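PDB 3LDU: putative methylase from Clostridium difficile, which probably methylates guanine bases of ribosomal RNA and, in this crystal, holds GTP in its methyltransferase domain. Local coordinates for residues T307-G312 / Q323-L328; Y311-E316 / I343-D348. One frame throughout, in Å; residues are numbered along the deposited sequence.

Both contacts lie in the methyltransferase domain, within one beta-alpha-beta unit made of strand 304-307, helix 315-333 and strand 339-344; the two strands are parallel neighbours in the seven-stranded mixed sheet. Their centres are about 9 Å apart. Contact 1 folds the loop after strand 304-307 against the helix that follows it. Contact 2 starts from the end of that loop, sharing Tyr-311 and Gly-312, and reaches on to the end of strand 339-344. Tyr-325 OH and Thr-344 OG1, 2.8 Å apart and probably hydrogen-bonded, join the two. The loop carrying the Asn-Pro-Pro-Tyr sequence is thus held from helix and strand beside the bound GTP.

Contact 1. Residues T307-G312 / Q323-L328; sequences TNPPYG and QLYKEL. With GTP (guanosine-5'-triphosphate), chain B.
Tyr-325 reaches from helix 315-333 to the Asn-Pro-Pro-Tyr loop with its hydroxyl foremost. Its CG stands anti to the carbonyl carbon (chi1 -68°), and the ring brings its OH tip to the loop, where it donates to Pro-310 O at 2.7 Å. The donor lies in the carbonyl plane on a lone pair, with a C=O...donor angle of 144°. Beside the hydroxyl, CE1 meets CG of Pro-309 at 4.0 Å, the two side chains crossing at about a right angle. Leu-324, one residue back, has CG anti to its backbone N (chi1 171°) and splits its two methyls between loop and nucleotide. CD2 presses on Pro-310 CD at 3.6 Å, again crosswise, while CD1 comes to 3.9 Å from GTP O6. Pro-310 in turn sets CG 3.8 Å from GTP C8, and Asn-308 O lies 3.1 Å from GTP C5'. Chemically, one short, well-directed bond from a hydroxyl also hydrogen-bonded to Thr-344 OG1 of strand 339-344 helps to fix the Pro-310 carbonyl, and hence the course of a loop whose two prolines offer no N-H, while Pro-310 and Leu-324 set apolar carbons against the guanine and the ribose C5'.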
ATOM      1  N   THR A 307      -0.120   7.969 -15.297  1.00 17.72           N
ATOM      2  CA  THR A 307       0.777   9.040 -14.884  1.00 16.23           C
ATOM      3  C   THR A 307       0.229   9.921 -13.762  1.00 20.97           C
ATOM      4  O   THR A 307      -0.984  10.003 -13.546  1.00 18.63           O
ATOM      5  CB  THR A 307       1.141   9.941 -16.108  1.00 16.44           C
ATOM      6  OG1 THR A 307       2.228  10.801 -15.769  1.00 21.93           O
ATOM      7  CG2 THR A 307      -0.071  10.764 -16.561  1.00 17.95           C
ATOM      8  N   ASN A 308       1.158  10.591 -13.076  1.00 20.40           N
ATOM      9  CA  ASN A 308       0.881  11.425 -11.911  1.00 20.99           C
ATOM     10  C   ASN A 308       1.470  12.820 -12.187  1.00 20.17           C
ATOM     11  O   ASN A 308       2.624  13.098 -11.849  1.00 18.83           O
ATOM     12  CB  ASN A 308       1.527  10.719 -10.690  1.00 22.00           C
ATOM     13  CG  ASN A 308       1.491  11.530  -9.412  1.00 24.38           C
ATOM     14  OD1 ASN A 308       2.491  11.594  -8.679  1.00 31.06           O
ATOM     15  ND2 ASN A 308       0.351  12.094  -9.099  1.00 21.25           N
ATOM     16  N   PRO A 309       0.705  13.685 -12.884  1.00 20.99           N
ATOM     17  CA  PRO A 309       1.238  15.006 -13.268  1.00 23.40           C
ATOM     18  C   PRO A 309       1.322  15.941 -12.064  1.00 20.85           C
ATOM     19  O   PRO A 309       0.771  15.621 -11.014  1.00 23.79           O
ATOM     20  CB  PRO A 309       0.176  15.539 -14.247  1.00 23.50           C
ATOM     21  CG  PRO A 309      -1.100  14.845 -13.813  1.00 20.55           C
ATOM     22  CD  PRO A 309      -0.649  13.454 -13.423  1.00 17.95           C
ATOM     23  N   PRO A 310       1.982  17.097 -12.220  1.00 25.12           N
ATOM     24  CA  PRO A 310       1.912  18.132 -11.179  1.00 26.99           C
ATOM     25  C   PRO A 310       0.443  18.469 -10.889  1.00 25.34           C
ATOM     26  O   PRO A 310      -0.366  18.421 -11.811  1.00 27.28           O
ATOM     27  CB  PRO A 310       2.601  19.334 -11.830  1.00 30.27           C
ATOM     28  CG  PRO A 310       3.393  18.779 -12.976  1.00 32.88           C
ATOM     29  CD  PRO A 310       2.676  17.555 -13.436  1.00 31.33           C
ATOM     30  N   TYR A 311       0.109  18.798  -9.642  1.00 27.84           N
ATOM     31  CA  TYR A 311      -1.280  19.062  -9.252  1.00 28.47           C
ATOM     32  C   TYR A 311      -1.677  20.534  -9.325  1.00 30.10           C
ATOM     33  O   TYR A 311      -2.870  20.865  -9.324  1.00 33.86           O
ATOM     34  CB  TYR A 311      -1.540  18.592  -7.820  1.00 24.99           C
ATOM     35  CG  TYR A 311      -1.340  17.108  -7.568  1.00 29.47           C
ATOM     36  CD1 TYR A 311      -1.292  16.609  -6.263  1.00 34.81           C
ATOM     37  CD2 TYR A 311      -1.219  16.209  -8.618  1.00 27.48           C
ATOM     38  CE1 TYR A 311      -1.120  15.245  -6.011  1.00 32.38           C
ATOM     39  CE2 TYR A 311      -1.051  14.839  -8.381  1.00 26.58           C
ATOM     40  CZ  TYR A 311      -0.989  14.367  -7.075  1.00 34.88           C
ATOM     41  OH  TYR A 311      -0.826  13.020  -6.849  1.00 31.34           O
ATOM     42  N   GLY A 312      -0.682  21.414  -9.333  1.00 29.83           N
ATOM     43  CA  GLY A 312      -0.923  22.848  -9.369  1.00 36.02           C
ATOM     44  C   GLY A 312      -1.639  23.369  -8.134  1.00 37.88           C
ATOM     45  O   GLY A 312      -2.503  24.234  -8.228  1.00 36.44           O
ATOM     46  N   GLN A 323      -2.301  24.896 -18.333  1.00 32.44           N
ATOM     47  CA  GLN A 323      -1.821  24.780 -19.704  1.00 31.00           C
ATOM     48  C   GLN A 323      -1.247  23.391 -19.984  1.00 25.56           C
ATOM     49  O   GLN A 323      -1.437  22.838 -21.066  1.00 29.59           O
ATOM     50  CB  GLN A 323      -0.791  25.862 -20.026  1.00 38.70           C
ATOM     51  CG  GLN A 323      -0.298  25.824 -21.475  1.00 50.67           C
ATOM     52  CD  GLN A 323      -1.379  26.192 -22.497  1.00 57.10           C
ATOM     53  OE1 GLN A 323      -2.297  26.962 -22.205  1.00 56.97           O
ATOM     54  NE2 GLN A 323      -1.261  25.645 -23.703  1.00 53.45           N
ATOM     55  N   LEU A 324      -0.549  22.827 -19.003  1.00 28.05           N
ATOM     56  CA  LEU A 324      -0.004  21.487 -19.149  1.00 28.06           C
ATOM     57  C   LEU A 324      -1.132  20.497 -19.440  1.00 27.43           C
ATOM     58  O   LEU A 324      -1.044  19.687 -20.361  1.00 25.97           O
ATOM     59  CB  LEU A 324       0.741  21.078 -17.878  1.00 29.23           C
ATOM     60  CG  LEU A 324       1.171  19.612 -17.842  1.00 25.44           C
ATOM     61  CD1 LEU A 324       2.185  19.340 -18.940  1.00 25.85           C
ATOM     62  CD2 LEU A 324       1.754  19.267 -16.475  1.00 28.00           C
ATOM     63  N   TYR A 325      -2.204  20.578 -18.657  1.00 24.00           N
ATOM     64  CA  TYR A 325      -3.343  19.685 -18.838  1.00 25.40           C
ATOM     65  C   TYR A 325      -3.914  19.793 -20.262  1.00 26.24           C
ATOM     66  O   TYR A 325      -4.217  18.781 -20.890  1.00 28.16           O
ATOM     67  CB  TYR A 325      -4.421  19.973 -17.791  1.00 22.95           C
ATOM     68  CG  TYR A 325      -4.029  19.613 -16.359  1.00 27.81           C
ATOM     69  CD1 TYR A 325      -2.973  18.747 -16.095  1.00 25.02           C
ATOM     70  CD2 TYR A 325      -4.712  20.155 -15.279  1.00 26.44           C
ATOM     71  CE1 TYR A 325      -2.615  18.421 -14.785  1.00 26.56           C
ATOM     72  CE2 TYR A 325      -4.364  19.841 -13.973  1.00 27.61           C
ATOM     73  CZ  TYR A 325      -3.322  18.978 -13.729  1.00 26.14           C
ATOM     74  OH  TYR A 325      -3.003  18.681 -12.421  1.00 25.51           O
ATOM     75  N   LYS A 326      -4.052  21.017 -20.774  1.00 24.70           N
ATOM     76  CA  LYS A 326      -4.551  21.225 -22.132  1.00 29.04           C
ATOM     77  C   LYS A 326      -3.597  20.598 -23.147  1.00 31.28           C
ATOM     78  O   LYS A 326      -4.003  19.881 -24.064  1.00 26.60           O
ATOM     79  CB  LYS A 326      -4.689  22.724 -22.419  1.00 33.62           C
ATOM     80  CG  LYS A 326      -5.228  23.049 -23.788  1.00 35.32           C
ATOM     81  CD  LYS A 326      -5.136  24.554 -24.045  1.00 42.78           C
ATOM     82  CE  LYS A 326      -5.829  25.350 -22.943  1.00 42.79           C
ATOM     83  NZ  LYS A 326      -7.305  25.151 -22.975  1.00 43.89           N
ATOM     84  N   GLU A 327      -2.316  20.861 -22.961  1.00 25.35           N
ATOM     85  CA  GLU A 327      -1.307  20.312 -23.860  1.00 31.39           C
ATOM     86  C   GLU A 327      -1.244  18.782 -23.824  1.00 30.72           C
ATOM     87  O   GLU A 327      -1.099  18.141 -24.868  1.00 29.22           O
ATOM     88  CB  GLU A 327       0.043  20.970 -23.602  1.00 25.98           C
ATOM     89  CG  GLU A 327       0.009  22.454 -24.003  1.00 29.75           C
ATOM     90  CD  GLU A 327       1.269  23.219 -23.636  1.00 43.71           C
ATOM     91  OE1 GLU A 327       2.286  22.587 -23.304  1.00 53.22           O
ATOM     92  OE2 GLU A 327       1.240  24.466 -23.692  1.00 56.36           O
ATOM     93  N   LEU A 328      -1.377  18.196 -22.633  1.00 25.77           N
ATOM     94  CA  LEU A 328      -1.480  16.745 -22.529  1.00 22.21           C
ATOM     95  C   LEU A 328      -2.691  16.184 -23.277  1.00 27.45           C
ATOM     96  O   LEU A 328      -2.591  15.167 -23.969  1.00 25.28           O
ATOM     97  CB  LEU A 328      -1.550  16.299 -21.062  1.00 19.96           C
ATOM     98  CG  LEU A 328      -0.318  16.616 -20.213  1.00 20.76           C
ATOM     99  CD1 LEU A 328      -0.595  16.267 -18.756  1.00 22.97           C
ATOM    100  CD2 LEU A 328       0.938  15.884 -20.714  1.00 26.09           C
TER
HETATM  101  PG  GTP B 383       6.622   9.475  -8.786  0.70 67.03           P
HETATM  102  O1G GTP B 383       6.509   8.648 -10.048  0.70 70.63           O
HETATM  103  O2G GTP B 383       6.089   8.664  -7.636  0.70 65.55           O
HETATM  104  O3G GTP B 383       8.063   9.807  -8.477  0.70 62.43           O
HETATM  105  O3B GTP B 383       5.753  10.828  -8.988  0.70 73.72           O
HETATM  106  PB  GTP B 383       6.501  12.247  -9.181  0.70 99.85           P
HETATM  107  O1B GTP B 383       6.502  12.953  -7.846  0.70 98.87           O
HETATM  108  O2B GTP B 383       7.921  12.058  -9.643  0.70102.45           O
HETATM  109  O3A GTP B 383       5.684  13.160 -10.236  0.70 44.75           O
HETATM  110  PA  GTP B 383       5.460  14.706  -9.805  0.70 39.98           P
HETATM  111  O1A GTP B 383       6.775  15.253  -9.293  0.70 59.58           O
HETATM  112  O2A GTP B 383       4.402  14.817  -8.733  0.70 55.74           O
HETATM  113  O5' GTP B 383       5.070  15.544 -11.117  0.90 50.49           O
HETATM  114  C5' GTP B 383       5.136  14.856 -12.326  0.90 48.50           C
HETATM  115  C4' GTP B 383       6.541  15.027 -12.892  0.90 43.60           C
HETATM  116  O4' GTP B 383       6.363  15.590 -14.162  0.90 43.80           O
HETATM  117  C3' GTP B 383       7.489  15.970 -12.149  0.90 34.80           C
HETATM  118  O3' GTP B 383       8.636  15.229 -11.790  0.90 32.86           O
HETATM  119  C2' GTP B 383       7.884  17.053 -13.149  0.90 35.36           C
HETATM  120  O2' GTP B 383       9.282  17.243 -13.240  0.90 33.59           O
HETATM  121  C1' GTP B 383       7.439  16.443 -14.455  0.90 36.80           C
HETATM  122  N9  GTP B 383       6.960  17.379 -15.480  0.90 29.38           N
HETATM  123  C8  GTP B 383       6.379  18.616 -15.380  0.90 30.85           C
HETATM  124  N7  GTP B 383       6.107  19.038 -16.645  0.90 34.27           N
HETATM  125  C5  GTP B 383       6.516  18.089 -17.526  0.90 33.33           C
HETATM  126  C6  GTP B 383       6.483  18.000 -18.913  0.90 38.65           C
HETATM  127  O6  GTP B 383       6.012  18.915 -19.608  0.90 36.72           O
HETATM  128  N1  GTP B 383       6.990  16.862 -19.505  0.90 34.03           N
HETATM  129  C2  GTP B 383       7.517  15.833 -18.747  0.90 32.61           C
HETATM  130  N2  GTP B 383       7.976  14.757 -19.363  0.90 30.66           N
HETATM  131  N3  GTP B 383       7.564  15.915 -17.357  0.90 25.23           N
HETATM  132  C4  GTP B 383       7.055  17.038 -16.788  0.90 33.81           C

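Contact 2. Residues Y311-E316 / I343-D348; sequences YGERLE and ITSYED
Ser-345 OG is gripped by two hydrogen bonds: it donates to Glu-313 OE2 at 2.9 Å and accepts from a water at 3.1 Å. It occupies the crowded position between backbone N and carbonyl carbon (chi1 65°), which turns it toward Glu-313. Glu-313 comes to it with CG anti to the carbonyl carbon (chi1 -64°) and the chain extended beyond, offering the anti lone pair of OE2. The same water donates to Tyr-311 O at 2.7 Å, so it ties the loop backbone to the serine. Thr-344 OG1 likewise has two partners. It accepts from Tyr-346 N at 3.1 Å, nearly straight at 170°, forming an ST turn, and it is hydrogen-bonded to Tyr-325 OH of helix 315-333. Across this turn lies the Tyr-311 ring, with Ser-345 N 3.8 Å above one face and offset toward the rim. That N has no hydrogen-bond partner in the model, and the ring helps to bury it. Tyr-311 CD2 comes to 3.6 Å from Thr-344 OG1 as the two side chains slide past each other in opposite directions, and CE2 reaches Ile-343 O. Leu-368 and Thr-370 of strand 368-375 also touch the tyrosine. Tyr-346 completes the packing with CB against Tyr-311 O. The Asn-Pro-Pro-Tyr sequence matches the motif of Rossmann-like methyltransferases that act on amino groups of nucleobases, consistent with the rRNA guanine-N2 activity expected of the family; here its tyrosine is packed against the C-terminal end of the next parallel strand, close to the GTP pocket.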
ATOM      1  N   TYR A 311       0.109  18.798  -9.642  1.00 27.84           N
ATOM      2  CA  TYR A 311      -1.280  19.062  -9.252  1.00 28.47           C
ATOM      3  C   TYR A 311      -1.677  20.534  -9.325  1.00 30.10           C
ATOM      4  O   TYR A 311      -2.870  20.865  -9.324  1.00 33.86           O
ATOM      5  CB  TYR A 311      -1.540  18.592  -7.820  1.00 24.99           C
ATOM      6  CG  TYR A 311      -1.340  17.108  -7.568  1.00 29.47           C
ATOM      7  CD1 TYR A 311      -1.292  16.609  -6.263  1.00 34.81           C
ATOM      8  CD2 TYR A 311      -1.219  16.209  -8.618  1.00 27.48           C
ATOM      9  CE1 TYR A 311      -1.120  15.245  -6.011  1.00 32.38           C
ATOM     10  CE2 TYR A 311      -1.051  14.839  -8.381  1.00 26.58           C
ATOM     11  CZ  TYR A 311      -0.989  14.367  -7.075  1.00 34.88           C
ATOM     12  OH  TYR A 311      -0.826  13.020  -6.849  1.00 31.34           O
ATOM     13  N   GLY A 312      -0.682  21.414  -9.333  1.00 29.83           N
ATOM     14  CA  GLY A 312      -0.923  22.848  -9.369  1.00 36.02           C
ATOM     15  C   GLY A 312      -1.639  23.369  -8.134  1.00 37.88           C
ATOM     16  O   GLY A 312      -2.503  24.234  -8.228  1.00 36.44           O
ATOM     17  N   GLU A 313      -1.275  22.852  -6.967  1.00 34.61           N
ATOM     18  CA  GLU A 313      -1.939  23.248  -5.729  1.00 45.18           C
ATOM     19  C   GLU A 313      -1.600  24.673  -5.297  1.00 42.73           C
ATOM     20  O   GLU A 313      -2.416  25.343  -4.658  1.00 40.73           O
ATOM     21  CB  GLU A 313      -1.628  22.258  -4.600  1.00 51.08           C
ATOM     22  CG  GLU A 313      -2.164  20.854  -4.850  1.00 63.61           C
ATOM     23  CD  GLU A 313      -2.209  20.003  -3.588  1.00 72.30           C
ATOM     24  OE1 GLU A 313      -1.815  20.503  -2.511  1.00 75.34           O
ATOM     25  OE2 GLU A 313      -2.645  18.834  -3.673  1.00 71.64           O
ATOM     26  N   ARG A 314      -0.400  25.137  -5.644  1.00 38.50           N
ATOM     27  CA  ARG A 314       0.030  26.481  -5.262  1.00 38.53           C
ATOM     28  C   ARG A 314      -0.472  27.521  -6.258  1.00 34.98           C
ATOM     29  O   ARG A 314      -0.455  27.284  -7.459  1.00 37.20           O
ATOM     30  CB  ARG A 314       1.554  26.554  -5.150  1.00 45.24           C
ATOM     31  CG  ARG A 314       2.140  25.555  -4.152  1.00 50.61           C
ATOM     32  CD  ARG A 314       3.562  25.923  -3.734  1.00 60.33           C
ATOM     33  NE  ARG A 314       4.502  25.883  -4.851  1.00 67.05           N
ATOM     34  CZ  ARG A 314       5.020  26.959  -5.436  1.00 72.14           C
ATOM     35  NH1 ARG A 314       4.693  28.173  -5.008  1.00 74.61           N
ATOM     36  NH2 ARG A 314       5.870  26.820  -6.445  1.00 71.84           N
ATOM     37  N   LEU A 315      -0.920  28.666  -5.754  1.00 33.86           N
ATOM     38  CA  LEU A 315      -1.421  29.728  -6.629  1.00 36.83           C
ATOM     39  C   LEU A 315      -0.405  30.108  -7.704  1.00 43.72           C
ATOM     40  O   LEU A 315      -0.765  30.423  -8.840  1.00 40.94           O
ATOM     41  CB  LEU A 315      -1.792  30.967  -5.811  1.00 47.16           C
ATOM     42  CG  LEU A 315      -3.197  30.974  -5.208  1.00 51.32           C
ATOM     43  CD1 LEU A 315      -3.382  32.164  -4.280  1.00 52.09           C
ATOM     44  CD2 LEU A 315      -4.237  30.986  -6.317  1.00 54.29           C
ATOM     45  N   GLU A 316       0.867  30.088  -7.326  1.00 48.88           N
ATOM     46  CA  GLU A 316       1.952  30.485  -8.211  1.00 56.99           C
ATOM     47  C   GLU A 316       2.138  29.500  -9.372  1.00 48.47           C
ATOM     48  O   GLU A 316       2.701  29.855 -10.410  1.00 44.09           O
ATOM     49  CB  GLU A 316       3.244  30.604  -7.400  1.00 70.95           C
ATOM     50  CG  GLU A 316       4.504  30.808  -8.217  1.00 80.82           C
ATOM     51  CD  GLU A 316       5.761  30.636  -7.383  1.00 87.15           C
ATOM     52  OE1 GLU A 316       5.640  30.312  -6.180  1.00 84.91           O
ATOM     53  OE2 GLU A 316       6.869  30.820  -7.931  1.00 90.70           O
ATOM     54  N   ILE A 343      -3.739  10.773 -12.413  1.00 20.74           N
ATOM     55  CA  ILE A 343      -4.148  11.097 -11.052  1.00 20.08           C
ATOM     56  C   ILE A 343      -3.764  12.538 -10.711  1.00 20.60           C
ATOM     57  O   ILE A 343      -2.632  12.964 -10.948  1.00 20.70           O
ATOM     58  CB  ILE A 343      -3.549  10.092 -10.021  1.00 19.90           C
ATOM     59  CG1 ILE A 343      -3.971  10.497  -8.608  1.00 19.27           C
ATOM     60  CG2 ILE A 343      -2.023   9.993 -10.159  1.00 17.90           C
ATOM     61  CD1 ILE A 343      -3.777   9.386  -7.544  1.00 22.08           C
ATOM     62  N   THR A 344      -4.719  13.311 -10.217  1.00 22.07           N
ATOM     63  CA  THR A 344      -4.433  14.680  -9.820  1.00 20.82           C
ATOM     64  C   THR A 344      -5.460  15.178  -8.827  1.00 23.05           C
ATOM     65  O   THR A 344      -6.601  14.714  -8.824  1.00 24.61           O
ATOM     66  CB  THR A 344      -4.369  15.655 -11.027  1.00 23.61           C
ATOM     67  OG1 THR A 344      -4.121  16.977 -10.537  1.00 25.32           O
ATOM     68  CG2 THR A 344      -5.676  15.648 -11.808  1.00 26.53           C
ATOM     69  N   SER A 345      -5.059  16.134  -7.996  1.00 23.80           N
ATOM     70  CA  SER A 345      -5.979  16.739  -7.039  1.00 28.45           C
ATOM     71  C   SER A 345      -6.667  17.961  -7.632  1.00 30.76           C
ATOM     72  O   SER A 345      -7.526  18.574  -6.987  1.00 28.23           O
ATOM     73  CB  SER A 345      -5.244  17.138  -5.761  1.00 33.03           C
ATOM     74  OG  SER A 345      -4.301  18.164  -6.018  1.00 34.22           O
ATOM     75  N   TYR A 346      -6.292  18.317  -8.858  1.00 26.89           N
ATOM     76  CA  TYR A 346      -6.923  19.443  -9.543  1.00 28.98           C
ATOM     77  C   TYR A 346      -8.372  19.083  -9.897  1.00 31.72           C
ATOM     78  O   TYR A 346      -8.623  18.258 -10.774  1.00 33.45           O
ATOM     79  CB  TYR A 346      -6.120  19.841 -10.787  1.00 28.59           C
ATOM     80  CG  TYR A 346      -6.577  21.158 -11.386  1.00 33.65           C
ATOM     81  CD1 TYR A 346      -6.107  22.366 -10.888  1.00 35.30           C
ATOM     82  CD2 TYR A 346      -7.484  21.188 -12.432  1.00 31.91           C
ATOM     83  CE1 TYR A 346      -6.529  23.571 -11.417  1.00 40.44           C
ATOM     84  CE2 TYR A 346      -7.909  22.388 -12.973  1.00 33.45           C
ATOM     85  CZ  TYR A 346      -7.429  23.576 -12.457  1.00 42.98           C
ATOM     86  OH  TYR A 346      -7.837  24.784 -12.980  1.00 45.85           O
ATOM     87  N   GLU A 347      -9.319  19.697  -9.196  1.00 34.29           N
ATOM     88  CA  GLU A 347     -10.733  19.328  -9.319  1.00 47.20           C
ATOM     89  C   GLU A 347     -11.275  19.406 -10.747  1.00 42.96           C
ATOM     90  O   GLU A 347     -11.938  18.483 -11.223  1.00 43.55           O
ATOM     91  CB  GLU A 347     -11.595  20.186  -8.388  1.00 61.52           C
ATOM     92  CG  GLU A 347     -11.539  19.769  -6.925  1.00 73.57           C
ATOM     93  CD  GLU A 347     -12.402  18.555  -6.625  1.00 81.41           C
ATOM     94  OE1 GLU A 347     -13.639  18.655  -6.779  1.00 85.75           O
ATOM     95  OE2 GLU A 347     -11.848  17.508  -6.226  1.00 80.51           O
ATOM     96  N   ASP A 348     -10.978  20.508 -11.426  1.00 34.04           N
ATOM     97  CA  ASP A 348     -11.523  20.762 -12.754  1.00 36.58           C
ATOM     98  C   ASP A 348     -10.615  20.241 -13.870  1.00 39.58           C
ATOM     99  O   ASP A 348     -10.505  20.860 -14.937  1.00 35.94           O
ATOM    100  CB  ASP A 348     -11.749  22.259 -12.935  1.00 43.92           C
ATOM    101  CG  ASP A 348     -12.826  22.567 -13.951  1.00 51.17           C
ATOM    102  OD1 ASP A 348     -13.778  21.763 -14.066  1.00 46.36           O
ATOM    103  OD2 ASP A 348     -12.723  23.611 -14.627  1.00 57.02           O
TER
HETATM  104  O   HOH W   1      -4.695  20.939  -7.310  1.00 34.59           O